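PDB 4PXE: ureidoglycolate hydrolase from Arabidopsis thaliana, which hydrolyses (S)-ureidoglycolate to glyoxylate, carbon dioxide and ammonium in purine breakdown, working as a manganese-dependent homodimer of the peptidase M20 family. Local coordinates for residues I355-E360 with A425-D430; N116-S121 with V419-L424. All blocks are in the same frame, centred on the assembly; numbering follows the deposited sequence.

Both contacts are built on helix 410-429, the last helix of the chain, and their centres lie about 12 Å apart on the same side of the chain's centre. Contact 2 sets V419-L424 against the end of helix 105-120; contact 1 sets the final residues, A425-D430, against helix 352-364. Along the sequence the order is 116-121, 355-360, 419-424, 425-430, so the two pairings interleave. They also touch each other: M358 CA lies 3.7 Å from T423 OG1, and A425 CB lies 4.1 Å from L118 CD2. The C-terminal helix thus joins two helices far apart in sequence, away from the manganese and glyoxylate sites.

Contact 1 (I355-E360 with A425-D430)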
loop_
_atom_site.group_PDB
_atom_site.type_symbol
_atom_site.label_atom_id
_atom_site.label_comp_id
_atom_site.label_asym_id
_atom_site.label_seq_id
_atom_site.Cartn_x
_atom_site.Cartn_y
_atom_site.Cartn_z
ATOM N N ILE A 355 -35.801 -7.470 -23.682
ATOM C CA ILE A 355 -36.393 -6.299 -23.046
ATOM C C ILE A 355 -37.909 -6.401 -23.027
ATOM O O ILE A 355 -38.550 -6.162 -22.009
ATOM C CB ILE A 355 -36.001 -5.013 -23.806
ATOM C CG1 ILE A 355 -34.522 -4.698 -23.560
ATOM C CG2 ILE A 355 -36.910 -3.852 -23.407
ATOM C CD1 ILE A 355 -33.972 -3.609 -24.464
ATOM N N LYS A 356 -38.472 -6.771 -24.170
ATOM C CA LYS A 356 -39.909 -6.907 -24.316
ATOM C C LYS A 356 -40.472 -7.897 -23.302
ATOM O O LYS A 356 -41.452 -7.592 -22.618
ATOM C CB LYS A 356 -40.230 -7.365 -25.739
ATOM C CG LYS A 356 -41.707 -7.569 -26.025
ATOM C CD LYS A 356 -41.878 -8.066 -27.459
ATOM C CE LYS A 356 -43.337 -8.194 -27.860
ATOM N NZ LYS A 356 -44.006 -9.340 -27.199
ATOM N N LYS A 357 -39.854 -9.072 -23.201
ATOM C CA LYS A 357 -40.334 -10.122 -22.300
ATOM C C LYS A 357 -40.224 -9.684 -20.839
ATOM O O LYS A 357 -41.119 -9.944 -20.033
ATOM C CB LYS A 357 -39.543 -11.419 -22.484
ATOM C CG LYS A 357 -39.855 -12.219 -23.731
ATOM C CD LYS A 357 -41.177 -12.956 -23.632
ATOM C CE LYS A 357 -41.313 -13.932 -24.784
ATOM N NZ LYS A 357 -42.736 -14.186 -25.104
ATOM N N MET A 358 -39.119 -9.027 -20.500
ATOM C CA MET A 358 -38.922 -8.537 -19.139
ATOM C C MET A 358 -39.976 -7.500 -18.740
ATOM O O MET A 358 -40.528 -7.550 -17.633
ATOM C CB MET A 358 -37.517 -7.945 -18.980
ATOM C CG MET A 358 -36.371 -8.952 -18.991
ATOM S SD MET A 358 -34.812 -8.095 -18.701
ATOM C CE MET A 358 -35.497 -6.786 -17.799
ATOM N N ALA A 359 -40.248 -6.553 -19.630
ATOM C CA ALA A 359 -41.264 -5.542 -19.367
ATOM C C ALA A 359 -42.655 -6.165 -19.231
ATOM O O ALA A 359 -43.433 -5.779 -18.354
ATOM C CB ALA A 359 -41.249 -4.472 -20.443
ATOM N N GLU A 360 -42.950 -7.143 -20.084
ATOM C CA GLU A 360 -44.211 -7.878 -20.005
ATOM C C GLU A 360 -44.333 -8.616 -18.684
ATOM O O GLU A 360 -45.394 -8.598 -18.059
ATOM C CB GLU A 360 -44.363 -8.846 -21.183
ATOM C CG GLU A 360 -44.657 -8.127 -22.491
ATOM C CD GLU A 360 -44.511 -9.003 -23.725
ATOM O OE1 GLU A 360 -44.141 -10.194 -23.606
ATOM O OE2 GLU A 360 -44.765 -8.471 -24.828
ATOM N N ALA A 425 -39.339 -18.291 -17.719
ATOM C CA ALA A 425 -40.431 -19.173 -18.122
ATOM C C ALA A 425 -40.913 -18.805 -19.516
ATOM O O ALA A 425 -41.090 -19.683 -20.376
ATOM C CB ALA A 425 -41.575 -19.071 -17.121
ATOM N N LYS A 426 -41.135 -17.513 -19.743
ATOM C CA LYS A 426 -41.608 -17.046 -21.045
ATOM C C LYS A 426 -40.613 -17.381 -22.148
ATOM O O LYS A 426 -40.991 -17.863 -23.220
ATOM C CB LYS A 426 -41.895 -15.547 -21.022
ATOM C CG LYS A 426 -43.077 -15.149 -20.159
ATOM C CD LYS A 426 -43.245 -13.634 -20.133
ATOM C CE LYS A 426 -44.478 -13.232 -19.333
ATOM N NZ LYS A 426 -45.737 -13.811 -19.887
ATOM N N LEU A 427 -39.338 -17.134 -21.895
ATOM C CA LEU A 427 -38.307 -17.424 -22.882
ATOM C C LEU A 427 -38.155 -18.925 -23.128
ATOM O O LEU A 427 -37.905 -19.348 -24.259
ATOM C CB LEU A 427 -36.981 -16.798 -22.458
ATOM C CG LEU A 427 -37.002 -15.270 -22.512
ATOM C CD1 LEU A 427 -35.753 -14.686 -21.867
ATOM C CD2 LEU A 427 -37.139 -14.789 -23.955
ATOM N N SER A 428 -38.299 -19.727 -22.076
ATOM C CA SER A 428 -38.178 -21.180 -22.198
ATOM C C SER A 428 -39.204 -21.747 -23.181
ATOM O O SER A 428 -38.920 -22.703 -23.905
ATOM C CB SER A 428 -38.321 -21.861 -20.835
ATOM O OG SER A 428 -38.350 -23.282 -20.967
ATOM N N LEU A 429 -40.382 -21.136 -23.221
ATOM C CA LEU A 429 -41.466 -21.635 -24.064
ATOM C C LEU A 429 -41.483 -21.014 -25.464
ATOM O O LEU A 429 -42.250 -21.453 -26.329
ATOM C CB LEU A 429 -42.812 -21.411 -23.365
ATOM C CG LEU A 429 -42.977 -22.044 -21.980
ATOM C CD1 LEU A 429 -44.406 -21.872 -21.472
ATOM C CD2 LEU A 429 -42.577 -23.516 -21.979
ATOM N N ASP A 430 -40.634 -20.019 -25.701
ATOM C CA ASP A 430 -40.627 -19.296 -26.975
ATOM C C ASP A 430 -39.877 -20.040 -28.073
ATOM O O ASP A 430 -39.690 -21.256 -27.989
ATOM C CB ASP A 430 -40.023 -17.902 -26.808
ATOM C CG ASP A 430 -40.862 -16.833 -27.464
ATOM O OD1 ASP A 430 -42.104 -16.897 -27.324
ATOM O OD2 ASP A 430 -40.290 -15.941 -28.126
ATOM O OXT ASP A 430 -39.414 -19.449 -29.055
HETATM O O HOH W 1 -45.382 -11.965 -22.485
#
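K357 reaches the C-terminal helix because its chain starts beside its own backbone N (chi1 -75°), bends again at chi2 (-75°) and then runs almost straight toward D430. Three neighbours meet its successive atoms. CG of K357 lies 3.7 Å from CD2 of L427, the two side chains running alongside each other but heading opposite ways. Farther out, K357 CD rests 3.7 Å from K426 CB, where the two lysine stems cross at a slant. At the end, K357 NZ forms a loose salt bridge with D430, 3.6 Å from OD1. CG and CD thus pack against the aliphatic parts of L427 and K426, while CE and NZ come up to the D430 carboxylate. K426 sends its own ammonium elsewhere, 6.0 Å from K357 NZ, to a salt bridge with E364. E360 takes K356 NZ on OE2 at 2.6 Å, through the syn lone pair, an i to i+4 salt bridge along one helix that should favour a charged carboxylate. Beneath these charged groups, L427 is buried against F202, A203 and L205 of strand 201-209, and M358 touches V224 of strand 222-239. The contact is typical of helices packed against each other on a beta-sheet in an alpha/beta domain, here helix 352-364 and the C-terminal end of helix 410-429.

Contact 2 (N116-S121 with V419-L424); sequences NVLKRS and VLSLTL
L118 points from helix 105-120 toward helix 410-429 and spreads its two methyls over the backbone of S421. CD1 and CD2 of L118 each lie 3.6 Å from S421 O, while the branching carbon CG sits 4.0 Å from S421 CB. The fork thus spans the carbonyl oxygen and the start of the serine side chain together. CD1 also extends toward the next turn, a looser apolar touch 4.5 Å from L424 CB. One residue earlier, V117 turns its CG1 branch to the serine: CG1 is anti to the backbone N (chi1 163°) and lies 3.7 Å from S421 OG. The small side chain of S421 points back at both residues, its CB against leucine and its OG against valine. At this point L118 CA and S421 CA are 6.4 Å apart, although the axes of the short helical segments stay 9.8 Å apart and cross at -65°. S421 OG, beside its own backbone N (chi1 -66°), hydrogen-bonds to V417 O one turn back. What this buried hydroxyl offers V117 is therefore contact with carbon, and the interface between 116-121 and 419-424 is chiefly van der Waals, with a weak bond from S421 OG to A114 O of helix 105-120 as the polar addition between the helices.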
loop_
_atom_site.group_PDB
_atom_site.type_symbol
_atom_site.label_atom_id
_atom_site.label_comp_id
_atom_site.label_asym_id
_atom_site.label_seq_id
_atom_site.Cartn_x
_atom_site.Cartn_y
_atom_site.Cartn_z
ATOM N N ASN A 116 -36.328 -22.505 -7.816
ATOM C CA ASN A 116 -37.179 -23.072 -6.773
ATOM C C ASN A 116 -38.616 -22.549 -6.825
ATOM O O ASN A 116 -39.570 -23.314 -6.636
ATOM C CB ASN A 116 -36.533 -22.871 -5.401
ATOM C CG ASN A 116 -35.303 -23.759 -5.214
ATOM O OD1 ASN A 116 -35.295 -24.912 -5.651
ATOM N ND2 ASN A 116 -34.270 -23.229 -4.578
ATOM N N VAL A 117 -38.768 -21.262 -7.123
ATOM C CA VAL A 117 -40.073 -20.637 -7.313
ATOM C C VAL A 117 -40.839 -21.311 -8.460
ATOM O O VAL A 117 -42.011 -21.681 -8.314
ATOM C CB VAL A 117 -39.923 -19.123 -7.616
ATOM C CG1 VAL A 117 -41.200 -18.545 -8.227
ATOM C CG2 VAL A 117 -39.504 -18.345 -6.356
ATOM N N LEU A 118 -40.174 -21.488 -9.597
ATOM C CA LEU A 118 -40.788 -22.120 -10.760
ATOM C C LEU A 118 -41.158 -23.576 -10.484
ATOM O O LEU A 118 -42.226 -24.049 -10.901
ATOM C CB LEU A 118 -39.849 -22.033 -11.960
ATOM C CG LEU A 118 -39.759 -20.647 -12.602
ATOM C CD1 LEU A 118 -38.687 -20.645 -13.693
ATOM C CD2 LEU A 118 -41.114 -20.197 -13.153
ATOM N N LYS A 119 -40.289 -24.285 -9.772
ATOM C CA LYS A 119 -40.585 -25.670 -9.409
ATOM C C LYS A 119 -41.796 -25.761 -8.472
ATOM O O LYS A 119 -42.647 -26.637 -8.658
ATOM C CB LYS A 119 -39.355 -26.377 -8.826
ATOM C CG LYS A 119 -38.287 -26.665 -9.873
ATOM C CD LYS A 119 -37.244 -27.667 -9.392
ATOM C CE LYS A 119 -36.319 -28.082 -10.540
ATOM N NZ LYS A 119 -35.404 -29.207 -10.181
ATOM N N ARG A 120 -41.893 -24.866 -7.490
ATOM C CA ARG A 120 -43.050 -24.865 -6.586
ATOM C C ARG A 120 -44.351 -24.621 -7.345
ATOM O O ARG A 120 -45.418 -25.107 -6.944
ATOM C CB ARG A 120 -42.902 -23.840 -5.456
ATOM C CG ARG A 120 -41.963 -24.277 -4.352
ATOM C CD ARG A 120 -42.035 -23.368 -3.124
ATOM N NE ARG A 120 -41.625 -21.982 -3.370
ATOM C CZ ARG A 120 -40.380 -21.531 -3.244
ATOM N NH1 ARG A 120 -39.396 -22.355 -2.906
ATOM N NH2 ARG A 120 -40.115 -20.249 -3.465
ATOM N N SER A 121 -44.265 -23.873 -8.443
ATOM C CA SER A 121 -45.430 -23.572 -9.266
ATOM C C SER A 121 -45.732 -24.640 -10.327
ATOM O O SER A 121 -46.690 -24.503 -11.095
ATOM C CB SER A 121 -45.274 -22.204 -9.927
ATOM O OG SER A 121 -45.469 -21.176 -8.972
ATOM N N VAL A 419 -39.741 -11.458 -11.341
ATOM C CA VAL A 419 -39.566 -11.051 -12.732
ATOM C C VAL A 419 -38.603 -11.992 -13.452
ATOM O O VAL A 419 -38.845 -12.393 -14.592
ATOM C CB VAL A 419 -39.092 -9.593 -12.839
ATOM C CG1 VAL A 419 -38.746 -9.236 -14.295
ATOM C CG2 VAL A 419 -40.151 -8.651 -12.284
ATOM N N LEU A 420 -37.526 -12.376 -12.776
ATOM C CA LEU A 420 -36.587 -13.333 -13.352
ATOM C C LEU A 420 -37.246 -14.681 -13.649
ATOM O O LEU A 420 -37.088 -15.221 -14.746
ATOM C CB LEU A 420 -35.385 -13.517 -12.435
ATOM C CG LEU A 420 -34.324 -14.489 -12.948
ATOM C CD1 LEU A 420 -33.765 -14.038 -14.293
ATOM C CD2 LEU A 420 -33.196 -14.632 -11.922
ATOM N N SER A 421 -37.993 -15.209 -12.679
ATOM C CA SER A 421 -38.710 -16.471 -12.855
ATOM C C SER A 421 -39.637 -16.429 -14.062
ATOM O O SER A 421 -39.653 -17.344 -14.898
ATOM C CB SER A 421 -39.544 -16.777 -11.613
ATOM O OG SER A 421 -38.731 -17.014 -10.477
ATOM N N LEU A 422 -40.430 -15.369 -14.141
ATOM C CA LEU A 422 -41.454 -15.280 -15.174
ATOM C C LEU A 422 -40.825 -15.027 -16.540
ATOM O O LEU A 422 -41.294 -15.554 -17.549
ATOM C CB LEU A 422 -42.466 -14.187 -14.810
ATOM C CG LEU A 422 -43.720 -14.088 -15.677
ATOM C CD1 LEU A 422 -44.411 -15.454 -15.839
ATOM C CD2 LEU A 422 -44.658 -13.076 -15.059
ATOM N N THR A 423 -39.758 -14.238 -16.583
ATOM C CA THR A 423 -39.059 -13.998 -17.845
ATOM C C THR A 423 -38.366 -15.273 -18.342
ATOM O O THR A 423 -38.428 -15.588 -19.535
ATOM C CB THR A 423 -38.026 -12.845 -17.721
ATOM O OG1 THR A 423 -38.675 -11.664 -17.226
ATOM C CG2 THR A 423 -37.419 -12.530 -19.081
ATOM N N LEU A 424 -37.733 -16.020 -17.440
ATOM C CA LEU A 424 -37.130 -17.313 -17.785
ATOM C C LEU A 424 -38.183 -18.247 -18.370
ATOM O O LEU A 424 -37.927 -18.929 -19.366
ATOM C CB LEU A 424 -36.521 -17.975 -16.546
ATOM C CG LEU A 424 -35.209 -17.399 -16.013
ATOM C CD1 LEU A 424 -34.903 -18.019 -14.662
ATOM C CD2 LEU A 424 -34.062 -17.635 -16.991
#